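Local coordinates for putidaredoxin reductase (Pseudomonas putida, PDB 1Q1R), which uses bound FAD to pass electrons, probably from NADH, to putidaredoxin, the iron-sulfur protein that serves the cytochrome P450cam monooxygenase, at residues S194-H199 with P359-F364; A181-V184 with V188-P191; R202-D207 with D332-G337; V363-L366 with L372-D375; V377-E382 with G402-P407. One frame throughout, in Å; residues are numbered along the deposited sequence.

Contact 1: S194-H199 with P359-F364; sequences SAFYEH and PDFSVF
Phe196, on helix 191-204, turns the face of its ring to the edge of Phe361, on strand 360-367, and this T-shaped pair is the tight part of the contact. The ring centroids are 5.1 Å apart and the planes stand at 89°. CZ of Phe361 sits over the centre of the Phe196 ring, while CE2 of Phe361 comes 3.8 Å from CD1 of Phe196. The Phe196 ring reaches the strand because CG lies anti to the backbone N (chi1 164°), on a CB that already points toward the sheet. On the other side, CG of Phe361 is wedged between its own backbone N and carbonyl carbon (chi1 59°), which directs the rim of the ring at the helix.

Pro359 makes the looser, partly solvent-open margin. Pro359 CA comes obliquely to the Phe196 ring, 4.1 Å from CE1, and Pro359 CG lies 4.2 Å from the same Phe196 CE1. Val377 of neighbouring strand 370-377 packs on both Pro359 and Phe361.

No hydrogen bond crosses between the two segments. They therefore meet through apolar and aromatic contact, with the weakly positive ring edge of Phe361 set against the electron-rich face of Phe196.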
# COMPACT_ATOMS: atom_id res chain seq x y z
N SER A 194 -6.77 -17.15 -5.78
CA SER A 194 -7.68 -16.84 -4.68
C SER A 194 -7.91 -18.14 -3.92
O SER A 194 -7.94 -18.16 -2.69
CB SER A 194 -9.02 -16.33 -5.21
OG SER A 194 -8.88 -15.07 -5.85
N ALA A 195 -8.06 -19.21 -4.68
CA ALA A 195 -8.28 -20.53 -4.11
C ALA A 195 -7.12 -20.89 -3.18
O ALA A 195 -7.33 -21.44 -2.10
CB ALA A 195 -8.40 -21.57 -5.22
N PHE A 196 -5.90 -20.58 -3.61
CA PHE A 196 -4.73 -20.87 -2.79
C PHE A 196 -4.84 -20.15 -1.44
O PHE A 196 -4.70 -20.78 -0.39
CB PHE A 196 -3.46 -20.41 -3.51
CG PHE A 196 -2.26 -20.32 -2.61
CD1 PHE A 196 -1.63 -21.47 -2.14
CD2 PHE A 196 -1.79 -19.08 -2.20
CE1 PHE A 196 -0.54 -21.38 -1.27
CE2 PHE A 196 -0.71 -18.98 -1.33
CZ PHE A 196 -0.08 -20.13 -0.86
N TYR A 197 -5.09 -18.85 -1.47
CA TYR A 197 -5.21 -18.07 -0.24
C TYR A 197 -6.37 -18.53 0.65
O TYR A 197 -6.21 -18.70 1.85
CB TYR A 197 -5.37 -16.58 -0.55
CG TYR A 197 -4.09 -15.90 -0.97
CD1 TYR A 197 -3.87 -15.55 -2.30
CD2 TYR A 197 -3.10 -15.60 -0.04
CE1 TYR A 197 -2.69 -14.91 -2.69
CE2 TYR A 197 -1.91 -14.97 -0.42
CZ TYR A 197 -1.72 -14.63 -1.75
OH TYR A 197 -0.56 -14.00 -2.13
N GLU A 198 -7.53 -18.73 0.05
CA GLU A 198 -8.69 -19.17 0.81
C GLU A 198 -8.41 -20.50 1.50
O GLU A 198 -8.72 -20.67 2.69
CB GLU A 198 -9.92 -19.25 -0.11
CG GLU A 198 -10.45 -17.86 -0.46
CD GLU A 198 -11.58 -17.88 -1.47
OE1 GLU A 198 -12.37 -18.85 -1.47
OE2 GLU A 198 -11.70 -16.92 -2.26
N HIS A 199 -7.81 -21.44 0.79
CA HIS A 199 -7.49 -22.74 1.38
C HIS A 199 -6.39 -22.59 2.43
O HIS A 199 -6.41 -23.23 3.48
CB HIS A 199 -7.06 -23.73 0.30
CG HIS A 199 -6.63 -25.06 0.83
ND1 HIS A 199 -5.32 -25.37 1.11
CD2 HIS A 199 -7.35 -26.16 1.17
CE1 HIS A 199 -5.24 -26.59 1.60
NE2 HIS A 199 -6.46 -27.10 1.65
N PRO A 359 3.03 -23.98 -1.02
CA PRO A 359 3.43 -22.57 -1.09
C PRO A 359 4.82 -22.48 -1.72
O PRO A 359 5.81 -22.19 -1.05
CB PRO A 359 3.45 -22.13 0.37
CG PRO A 359 2.53 -23.10 1.05
CD PRO A 359 2.90 -24.40 0.38
N ASP A 360 4.87 -22.76 -3.02
CA ASP A 360 6.12 -22.74 -3.76
C ASP A 360 5.81 -22.76 -5.25
O ASP A 360 5.85 -23.81 -5.89
CB ASP A 360 6.97 -23.95 -3.37
CG ASP A 360 8.11 -24.20 -4.32
OD1 ASP A 360 8.77 -23.22 -4.73
OD2 ASP A 360 8.36 -25.38 -4.64
N PHE A 361 5.51 -21.59 -5.80
CA PHE A 361 5.18 -21.49 -7.20
C PHE A 361 5.17 -20.05 -7.66
O PHE A 361 5.29 -19.12 -6.86
CB PHE A 361 3.79 -22.11 -7.45
CG PHE A 361 2.69 -21.46 -6.65
CD1 PHE A 361 2.15 -20.24 -7.04
CD2 PHE A 361 2.19 -22.06 -5.50
CE1 PHE A 361 1.14 -19.63 -6.30
CE2 PHE A 361 1.18 -21.47 -4.75
CZ PHE A 361 0.65 -20.25 -5.15
N SER A 362 5.03 -19.87 -8.97
CA SER A 362 4.97 -18.55 -9.58
C SER A 362 3.79 -18.59 -10.54
O SER A 362 3.56 -19.59 -11.22
CB SER A 362 6.25 -18.24 -10.33
OG SER A 362 7.36 -18.17 -9.45
N VAL A 363 3.04 -17.49 -10.60
CA VAL A 363 1.90 -17.42 -11.49
C VAL A 363 2.12 -16.27 -12.47
O VAL A 363 2.26 -15.11 -12.06
CB VAL A 363 0.58 -17.17 -10.70
CG1 VAL A 363 -0.61 -17.21 -11.64
CG2 VAL A 363 0.43 -18.23 -9.62
N PHE A 364 2.17 -16.61 -13.75
CA PHE A 364 2.38 -15.61 -14.79
C PHE A 364 1.06 -15.15 -15.39
O PHE A 364 0.25 -15.96 -15.82
CB PHE A 364 3.29 -16.17 -15.89
CG PHE A 364 4.67 -16.54 -15.42
CD1 PHE A 364 4.89 -17.75 -14.76
CD2 PHE A 364 5.74 -15.67 -15.59
CE1 PHE A 364 6.16 -18.08 -14.29
CE2 PHE A 364 7.01 -15.99 -15.12
CZ PHE A 364 7.22 -17.20 -14.47

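Contact 2: A181-V184 with V188-P191; sequences AARV and VTAP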
# COMPACT_ATOMS: atom_id res chain seq x y z
N ALA A 181 -16.96 -9.79 -2.34
CA ALA A 181 -16.60 -10.42 -3.61
C ALA A 181 -16.74 -11.94 -3.54
O ALA A 181 -16.74 -12.52 -2.45
CB ALA A 181 -15.17 -10.05 -3.98
N ALA A 182 -16.87 -12.57 -4.70
CA ALA A 182 -17.02 -14.02 -4.79
C ALA A 182 -15.78 -14.78 -4.34
O ALA A 182 -15.86 -15.95 -3.95
CB ALA A 182 -17.38 -14.41 -6.22
N ARG A 183 -14.63 -14.12 -4.39
CA ARG A 183 -13.37 -14.73 -3.98
C ARG A 183 -12.44 -13.62 -3.50
O ARG A 183 -12.49 -12.50 -4.02
CB ARG A 183 -12.74 -15.50 -5.14
CG ARG A 183 -12.50 -14.69 -6.40
CD ARG A 183 -12.11 -15.59 -7.58
NE ARG A 183 -11.89 -14.84 -8.81
CZ ARG A 183 -10.80 -14.12 -9.07
NH1 ARG A 183 -9.82 -14.03 -8.17
NH2 ARG A 183 -10.69 -13.47 -10.22
N VAL A 184 -11.60 -13.92 -2.51
CA VAL A 184 -10.69 -12.90 -2.00
C VAL A 184 -9.71 -12.45 -3.07
O VAL A 184 -9.32 -13.24 -3.94
CB VAL A 184 -9.89 -13.43 -0.78
CG1 VAL A 184 -10.84 -13.82 0.34
CG2 VAL A 184 -9.02 -14.60 -1.19
N VAL A 188 -7.36 -8.48 -8.25
CA VAL A 188 -5.95 -8.52 -8.63
C VAL A 188 -5.34 -9.89 -8.90
O VAL A 188 -4.20 -9.97 -9.36
CB VAL A 188 -5.09 -7.81 -7.56
CG1 VAL A 188 -5.60 -6.39 -7.36
CG2 VAL A 188 -5.15 -8.57 -6.25
N THR A 189 -6.08 -10.96 -8.64
CA THR A 189 -5.55 -12.29 -8.88
C THR A 189 -6.50 -13.17 -9.66
O THR A 189 -7.68 -12.85 -9.82
CB THR A 189 -5.22 -13.01 -7.56
OG1 THR A 189 -6.44 -13.34 -6.88
CG2 THR A 189 -4.37 -12.13 -6.67
N ALA A 190 -5.97 -14.28 -10.16
CA ALA A 190 -6.77 -15.23 -10.91
C ALA A 190 -7.42 -16.16 -9.90
O ALA A 190 -6.89 -16.36 -8.80
CB ALA A 190 -5.89 -16.02 -11.88
N PRO A 191 -8.57 -16.75 -10.25
CA PRO A 191 -9.30 -17.67 -9.37
C PRO A 191 -8.44 -18.70 -8.64
O PRO A 191 -8.54 -18.84 -7.42
CB PRO A 191 -10.31 -18.31 -10.32
CG PRO A 191 -10.64 -17.17 -11.23
CD PRO A 191 -9.27 -16.59 -11.54
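Neither Ala181-Val184 nor Val188-Pro191 forms regular helix or strand, and the two come nearest at Arg183 and Pro191, whose CA atoms are 7.4 Å apart across a short loop. The Arg183 side chain bridges them. Its CG stands between the backbone N and the carbonyl carbon (chi1 56°), and from there the chain runs extended to NE, carrying the guanidinium to the backbone of Thr189.

Both terminal nitrogens grip one atom: Arg183 NH1 is 2.9 Å and NH2 3.1 Å from Thr189 O. That oxygen lies at the guanidinium edge, near its plane; NH2 meets it in the carbonyl plane, whereas NH1 comes from above. One face of the guanidinium rests on Pro191, with Pro191 N over its centre and Pro191 CG 3.6 Å from Arg183 NE. NH1 also bonds Ser194 OG, while Thr189 OG1 bonds Leu185 O. A leucine in place of Arg183 would probably leave Thr189 O without its paired donors and Pro191 without its flat cover, setting the loop free to shift.

Ala190 is the N-cap of helix 191-204; by bonding Thr189 O just before it and Ser194 OG in the helix, the arginine ties the loop to the helix start, in the connection that follows strand 174-178 in the parallel sheet of a Rossmann-type domain, as in the glutathione reductase fold.

Contact 3: R202-D207 with D332-G337; sequences REAGVD and DQYEIG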
# COMPACT_ATOMS: atom_id res chain seq x y z
N ARG A 202 -8.15 -20.97 5.57
CA ARG A 202 -9.12 -21.89 6.16
C ARG A 202 -8.38 -23.03 6.83
O ARG A 202 -8.75 -23.48 7.91
CB ARG A 202 -10.08 -22.42 5.09
CG ARG A 202 -11.15 -21.42 4.68
CD ARG A 202 -12.01 -21.90 3.51
NE ARG A 202 -13.03 -20.92 3.16
CZ ARG A 202 -13.46 -20.68 1.92
NH1 ARG A 202 -12.95 -21.35 0.89
NH2 ARG A 202 -14.39 -19.75 1.71
N GLU A 203 -7.31 -23.49 6.19
CA GLU A 203 -6.50 -24.58 6.73
C GLU A 203 -5.92 -24.15 8.08
O GLU A 203 -5.80 -24.94 9.01
CB GLU A 203 -5.36 -24.91 5.77
CG GLU A 203 -4.59 -26.17 6.13
CD GLU A 203 -5.13 -27.40 5.42
OE1 GLU A 203 -6.33 -27.72 5.60
OE2 GLU A 203 -4.35 -28.05 4.69
N ALA A 204 -5.56 -22.87 8.18
CA ALA A 204 -4.98 -22.33 9.40
C ALA A 204 -6.04 -22.12 10.49
O ALA A 204 -5.71 -21.92 11.65
CB ALA A 204 -4.28 -21.00 9.10
N GLY A 205 -7.31 -22.17 10.11
CA GLY A 205 -8.37 -22.00 11.09
C GLY A 205 -9.29 -20.83 10.82
O GLY A 205 -10.32 -20.67 11.47
N VAL A 206 -8.94 -19.99 9.85
CA VAL A 206 -9.77 -18.85 9.51
C VAL A 206 -11.04 -19.29 8.79
O VAL A 206 -10.99 -20.12 7.88
CB VAL A 206 -9.03 -17.87 8.58
CG1 VAL A 206 -9.96 -16.71 8.20
CG2 VAL A 206 -7.79 -17.35 9.26
N ASP A 207 -12.17 -18.73 9.20
CA ASP A 207 -13.43 -19.04 8.54
C ASP A 207 -13.71 -17.89 7.58
O ASP A 207 -14.19 -16.83 7.98
CB ASP A 207 -14.57 -19.16 9.56
CG ASP A 207 -15.93 -19.26 8.89
OD1 ASP A 207 -16.00 -19.70 7.72
OD2 ASP A 207 -16.94 -18.91 9.54
N ASP A 332 3.22 -10.62 3.72
CA ASP A 332 3.72 -11.68 4.59
C ASP A 332 2.53 -12.28 5.31
O ASP A 332 1.85 -11.60 6.08
CB ASP A 332 4.69 -11.11 5.64
CG ASP A 332 6.01 -10.66 5.04
OD1 ASP A 332 6.83 -10.09 5.79
OD2 ASP A 332 6.22 -10.88 3.82
N GLN A 333 2.28 -13.55 5.04
CA GLN A 333 1.18 -14.27 5.67
C GLN A 333 1.70 -15.65 6.06
O GLN A 333 2.22 -16.38 5.22
CB GLN A 333 0.01 -14.40 4.68
CG GLN A 333 -0.60 -13.07 4.26
CD GLN A 333 -1.60 -13.23 3.13
OE1 GLN A 333 -2.40 -14.16 3.12
NE2 GLN A 333 -1.56 -12.31 2.17
N TYR A 334 1.56 -16.00 7.33
CA TYR A 334 2.02 -17.29 7.83
C TYR A 334 3.45 -17.58 7.38
O TYR A 334 3.75 -18.67 6.88
CB TYR A 334 1.10 -18.41 7.36
CG TYR A 334 -0.37 -18.17 7.65
CD1 TYR A 334 -1.27 -17.94 6.62
CD2 TYR A 334 -0.84 -18.15 8.96
CE1 TYR A 334 -2.62 -17.70 6.88
CE2 TYR A 334 -2.19 -17.91 9.23
CZ TYR A 334 -3.07 -17.69 8.19
OH TYR A 334 -4.41 -17.47 8.46
N GLU A 335 4.33 -16.60 7.54
CA GLU A 335 5.74 -16.74 7.17
C GLU A 335 5.98 -17.11 5.71
O GLU A 335 7.06 -17.58 5.35
CB GLU A 335 6.43 -17.79 8.06
CG GLU A 335 6.51 -17.41 9.54
CD GLU A 335 7.09 -18.53 10.39
OE1 GLU A 335 8.26 -18.90 10.17
OE2 GLU A 335 6.38 -19.03 11.29
N ILE A 336 4.98 -16.90 4.86
CA ILE A 336 5.11 -17.19 3.44
C ILE A 336 5.58 -15.94 2.70
O ILE A 336 5.04 -14.85 2.89
CB ILE A 336 3.76 -17.64 2.84
CG1 ILE A 336 3.35 -18.98 3.44
CG2 ILE A 336 3.86 -17.73 1.33
CD1 ILE A 336 2.00 -19.47 2.97
N GLY A 337 6.61 -16.10 1.88
CA GLY A 337 7.14 -14.97 1.13
C GLY A 337 6.33 -14.69 -0.12
O GLY A 337 6.53 -15.33 -1.16
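Tyr334 reaches from a type I' beta turn, Gln333 to Ile336, to Ala204 and Val206 at the end of helix 191-204, where Gly205 closes the helix in a Schellman motif. The turn joins strands 328-333 and 336-342 of the antiparallel sheet, so the contact lays a hairpin tip on the helix terminus.

From CB, which points toward the helix, CG lies anti to the carbonyl carbon and beside the backbone N (chi1 -52°), which carries the ring to Ala204. Tyr334 CE2 is 3.7 Å and CZ 3.6 Å from Ala204 CB, which approaches obliquely. Tyr334 OH touches Ala204 CB at 3.6 Å and, from a direction about a right angle away, a methyl of Val206. His201 stacks edge-to-face with the Tyr334 ring, and Leu200 and Ala166 also pack on this side chain, so helices 191-204 and 159-170 both share in holding it. Replacing Tyr334 by a serine would probably open a gap over the Ala204 methyl and deprive His201 of its aromatic partner.

The phenol oxygen, which has a hydrogen-bond partner just outside the two segments, also rests on carbon: Val206 CG2 lies 3.5 Å from Tyr334 OH.

Contact 4: V363-L366 with L372-D375; sequences VFYL and LAVD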
# COMPACT_ATOMS: atom_id res chain seq x y z
N VAL A 363 3.04 -17.49 -10.60
CA VAL A 363 1.90 -17.42 -11.49
C VAL A 363 2.12 -16.27 -12.47
O VAL A 363 2.26 -15.11 -12.06
CB VAL A 363 0.58 -17.17 -10.70
CG1 VAL A 363 -0.61 -17.21 -11.64
CG2 VAL A 363 0.43 -18.23 -9.62
N PHE A 364 2.17 -16.61 -13.75
CA PHE A 364 2.38 -15.61 -14.79
C PHE A 364 1.06 -15.15 -15.39
O PHE A 364 0.25 -15.96 -15.82
CB PHE A 364 3.29 -16.17 -15.89
CG PHE A 364 4.67 -16.54 -15.42
CD1 PHE A 364 4.89 -17.75 -14.76
CD2 PHE A 364 5.74 -15.67 -15.59
CE1 PHE A 364 6.16 -18.08 -14.29
CE2 PHE A 364 7.01 -15.99 -15.12
CZ PHE A 364 7.22 -17.20 -14.47
N TYR A 365 0.85 -13.84 -15.41
CA TYR A 365 -0.37 -13.27 -15.98
C TYR A 365 -0.04 -12.74 -17.37
O TYR A 365 0.80 -11.86 -17.52
CB TYR A 365 -0.89 -12.13 -15.10
CG TYR A 365 -1.36 -12.58 -13.73
CD1 TYR A 365 -0.45 -12.98 -12.76
CD2 TYR A 365 -2.72 -12.62 -13.43
CE1 TYR A 365 -0.87 -13.42 -11.51
CE2 TYR A 365 -3.16 -13.06 -12.18
CZ TYR A 365 -2.23 -13.46 -11.23
OH TYR A 365 -2.67 -13.91 -10.01
N LEU A 366 -0.70 -13.29 -18.38
CA LEU A 366 -0.45 -12.88 -19.75
C LEU A 366 -1.66 -12.34 -20.49
O LEU A 366 -2.81 -12.70 -20.20
CB LEU A 366 0.12 -14.05 -20.57
CG LEU A 366 1.45 -14.70 -20.16
CD1 LEU A 366 1.26 -15.54 -18.92
CD2 LEU A 366 1.97 -15.55 -21.31
N LEU A 372 2.22 -9.71 -18.22
CA LEU A 372 1.80 -8.49 -17.54
C LEU A 372 2.29 -8.42 -16.10
O LEU A 372 2.73 -7.37 -15.63
CB LEU A 372 0.27 -8.38 -17.55
CG LEU A 372 -0.42 -8.20 -18.90
CD1 LEU A 372 -1.93 -8.32 -18.71
CD2 LEU A 372 -0.05 -6.86 -19.50
N ALA A 373 2.19 -9.54 -15.39
CA ALA A 373 2.61 -9.58 -14.00
C ALA A 373 2.91 -11.00 -13.56
O ALA A 373 2.55 -11.96 -14.24
CB ALA A 373 1.52 -8.99 -13.10
N VAL A 374 3.57 -11.13 -12.42
CA VAL A 374 3.89 -12.44 -11.87
C VAL A 374 3.75 -12.39 -10.36
O VAL A 374 4.30 -11.50 -9.70
CB VAL A 374 5.33 -12.88 -12.21
CG1 VAL A 374 5.57 -14.29 -11.69
CG2 VAL A 374 5.56 -12.81 -13.71
N ASP A 375 2.99 -13.33 -9.81
CA ASP A 375 2.83 -13.43 -8.37
C ASP A 375 3.71 -14.61 -7.98
O ASP A 375 3.54 -15.71 -8.52
CB ASP A 375 1.37 -13.72 -8.00
CG ASP A 375 0.44 -12.54 -8.25
OD1 ASP A 375 -0.80 -12.75 -8.22
OD2 ASP A 375 0.92 -11.41 -8.48
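The Phe364 ring carries Val374 against one face: CG1 lies 4.2 Å from the ring centroid, 14° off the normal, a CH-pi contact displaced toward the rim. The other methyl of Val374, CG2, presses closer to the ring carbons, 3.4 Å from CD2 of Phe364. These two side chains lie alongside each other and point the same way, as cross-strand neighbours of a non-hydrogen-bonded pair.

The second ring, Tyr365, has Ala373 O at its edge, in the ring plane. Its CG is anti to the carbonyl carbon (chi1 -66°), which swings the phenol along the sheet toward Asp375. There Tyr365 OH makes a weak hydrogen bond to OD1 of Asp375 at 2.8 Å, with the ring and carboxylate planes 58° apart. The Tyr365 ring also meets Tyr347 edge-to-face, and Val193 of helix 191-204 touches the side chain, so this face of the sheet is buried.

Between the two rings, which lie on opposite faces of the sheet, the backbones pair. Val363 and Asp375 exchange two hydrogen bonds, N of Val363 to O of Asp375 at 2.8 Å and N of Asp375 to O of Val363 at 3.0 Å. Tyr365 N gives to Ala373 O, but Tyr365 O takes Leu372 N at 2.7 Å and Ala373 N only weakly. With both residues facing Tyr365, this is a classic beta bulge in the antiparallel hairpin of strands 360-367 and 370-377, part of the C-terminal sheet.

Contact 5: V377-E382 with G402-P407; sequences VNRPVE and GDESVP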
# COMPACT_ATOMS: atom_id res chain seq x y z
N VAL A 377 5.31 -17.10 -4.88
CA VAL A 377 5.09 -17.58 -3.52
C VAL A 377 6.31 -18.38 -3.10
O VAL A 377 6.52 -19.51 -3.56
CB VAL A 377 3.83 -18.47 -3.45
CG1 VAL A 377 3.71 -19.09 -2.07
CG2 VAL A 377 2.60 -17.63 -3.78
N ASN A 378 7.11 -17.79 -2.22
CA ASN A 378 8.35 -18.40 -1.73
C ASN A 378 9.32 -18.65 -2.88
O ASN A 378 10.03 -19.66 -2.89
CB ASN A 378 8.07 -19.71 -0.98
CG ASN A 378 7.51 -19.48 0.42
OD1 ASN A 378 7.83 -18.48 1.07
ND2 ASN A 378 6.69 -20.41 0.88
N ARG A 379 9.36 -17.74 -3.84
CA ARG A 379 10.27 -17.86 -4.98
C ARG A 379 10.94 -16.52 -5.27
O ARG A 379 10.66 -15.87 -6.28
CB ARG A 379 9.53 -18.37 -6.21
CG ARG A 379 9.09 -19.82 -6.05
CD ARG A 379 8.89 -20.49 -7.38
NE ARG A 379 8.58 -21.90 -7.21
CZ ARG A 379 8.43 -22.77 -8.21
NH1 ARG A 379 8.56 -22.37 -9.47
NH2 ARG A 379 8.14 -24.03 -7.93
N PRO A 380 11.86 -16.10 -4.39
CA PRO A 380 12.59 -14.84 -4.52
C PRO A 380 13.41 -14.69 -5.80
O PRO A 380 13.50 -13.60 -6.36
CB PRO A 380 13.45 -14.82 -3.26
CG PRO A 380 13.70 -16.27 -2.98
CD PRO A 380 12.33 -16.87 -3.22
N VAL A 381 14.00 -15.78 -6.27
CA VAL A 381 14.80 -15.71 -7.49
C VAL A 381 13.92 -15.52 -8.72
O VAL A 381 14.19 -14.64 -9.55
CB VAL A 381 15.66 -16.98 -7.68
CG1 VAL A 381 16.47 -16.87 -8.96
CG2 VAL A 381 16.60 -17.15 -6.48
N GLU A 382 12.86 -16.32 -8.84
CA GLU A 382 11.98 -16.16 -9.99
C GLU A 382 11.30 -14.80 -9.93
O GLU A 382 10.90 -14.25 -10.95
CB GLU A 382 10.94 -17.29 -10.04
CG GLU A 382 11.57 -18.69 -10.11
CD GLU A 382 10.63 -19.75 -10.66
OE1 GLU A 382 9.40 -19.66 -10.43
OE2 GLU A 382 11.12 -20.69 -11.32
N GLY A 402 5.61 -22.45 -17.72
CA GLY A 402 5.11 -23.40 -16.74
C GLY A 402 5.93 -24.68 -16.63
O GLY A 402 5.64 -25.54 -15.79
N ASP A 403 6.95 -24.80 -17.47
CA ASP A 403 7.82 -25.99 -17.48
C ASP A 403 8.97 -25.84 -16.49
O ASP A 403 9.96 -25.17 -16.78
CB ASP A 403 8.39 -26.19 -18.89
CG ASP A 403 9.09 -27.53 -19.04
OD1 ASP A 403 9.55 -28.09 -18.02
OD2 ASP A 403 9.18 -28.01 -20.19
N GLU A 404 8.85 -26.50 -15.35
CA GLU A 404 9.88 -26.40 -14.32
C GLU A 404 11.20 -27.10 -14.63
O GLU A 404 12.18 -26.94 -13.90
CB GLU A 404 9.33 -26.90 -12.99
CG GLU A 404 8.24 -26.00 -12.44
CD GLU A 404 7.96 -26.27 -10.98
OE1 GLU A 404 7.36 -27.32 -10.67
OE2 GLU A 404 8.34 -25.42 -10.15
N SER A 405 11.24 -27.88 -15.71
CA SER A 405 12.48 -28.56 -16.07
C SER A 405 13.36 -27.58 -16.85
O SER A 405 14.53 -27.86 -17.12
CB SER A 405 12.18 -29.80 -16.93
OG SER A 405 11.72 -29.43 -18.22
N VAL A 406 12.78 -26.44 -17.20
CA VAL A 406 13.49 -25.40 -17.95
C VAL A 406 13.65 -24.16 -17.08
O VAL A 406 12.69 -23.44 -16.82
CB VAL A 406 12.70 -25.00 -19.21
CG1 VAL A 406 13.46 -23.95 -20.00
CG2 VAL A 406 12.42 -26.23 -20.07
N PRO A 407 14.88 -23.89 -16.60
CA PRO A 407 15.14 -22.72 -15.75
C PRO A 407 14.68 -21.41 -16.39
O PRO A 407 14.87 -21.18 -17.59
CB PRO A 407 16.65 -22.78 -15.54
CG PRO A 407 16.93 -24.25 -15.57
CD PRO A 407 16.11 -24.69 -16.76
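A salt-bridge network at the surface of the C-terminal part joins Arg379, the N-cap residue of helix 380-391, to Glu404, in the type I turn between helices 398-401 and 408-421. The Arg379 chain is extended from CG to NE and crosses the Glu404 side chain at about a right angle, yet the guanidinium and carboxylate end nearly coplanar, 16° apart.

One carboxylate oxygen does the work. Glu404 OE2 is 2.6 Å from NH2 of Arg379, met nearly head-on to its C-O bond at an N-H...O angle of 157°. Arg379 NH1 adds a weak bond to the same Glu404 OE2 at 3.1 Å. Arg379 NH1 is better directed at Glu382 OE1, 3.0 Å away within its own segment and met from above the carboxylate plane. NE turns to Asp360, and Glu382 reaches Arg353 with its other oxygen. The guanidinium thus holds three acids along its edges; its positive charge would be expected to offset the repulsion among them, and their bonds to fix its rotation.

The turn that presents Glu404 is itself braced by an Asx turn. Asp403 OD1 accepts from Ser405 N at 2.9 Å and from Ser405 OG at 2.6 Å, both coming from the same face of the carboxylate plane.

Contacts 1 and 3 both set helix 191-204 against the C-terminal antiparallel sheet, their centres 12 Å apart, and contact 2 fixes the loop leading into that helix. Contacts 1 and 2 touch through Ser194, whose OG lies 2.7 Å from Val184 O. Contact 4 shares Val363 and Phe364 with contact 1 and meets contact 2 at Tyr365. Contact 5 follows contact 4 in the chain and touches contact 1, with Ser362 OG 2.7 Å from Glu382 OE1. Contacts 2 and 5, with centres 23 Å apart, do not touch. The bound FAD is not reached by contact 4: the Asp375 side chain is about 13 Å from it.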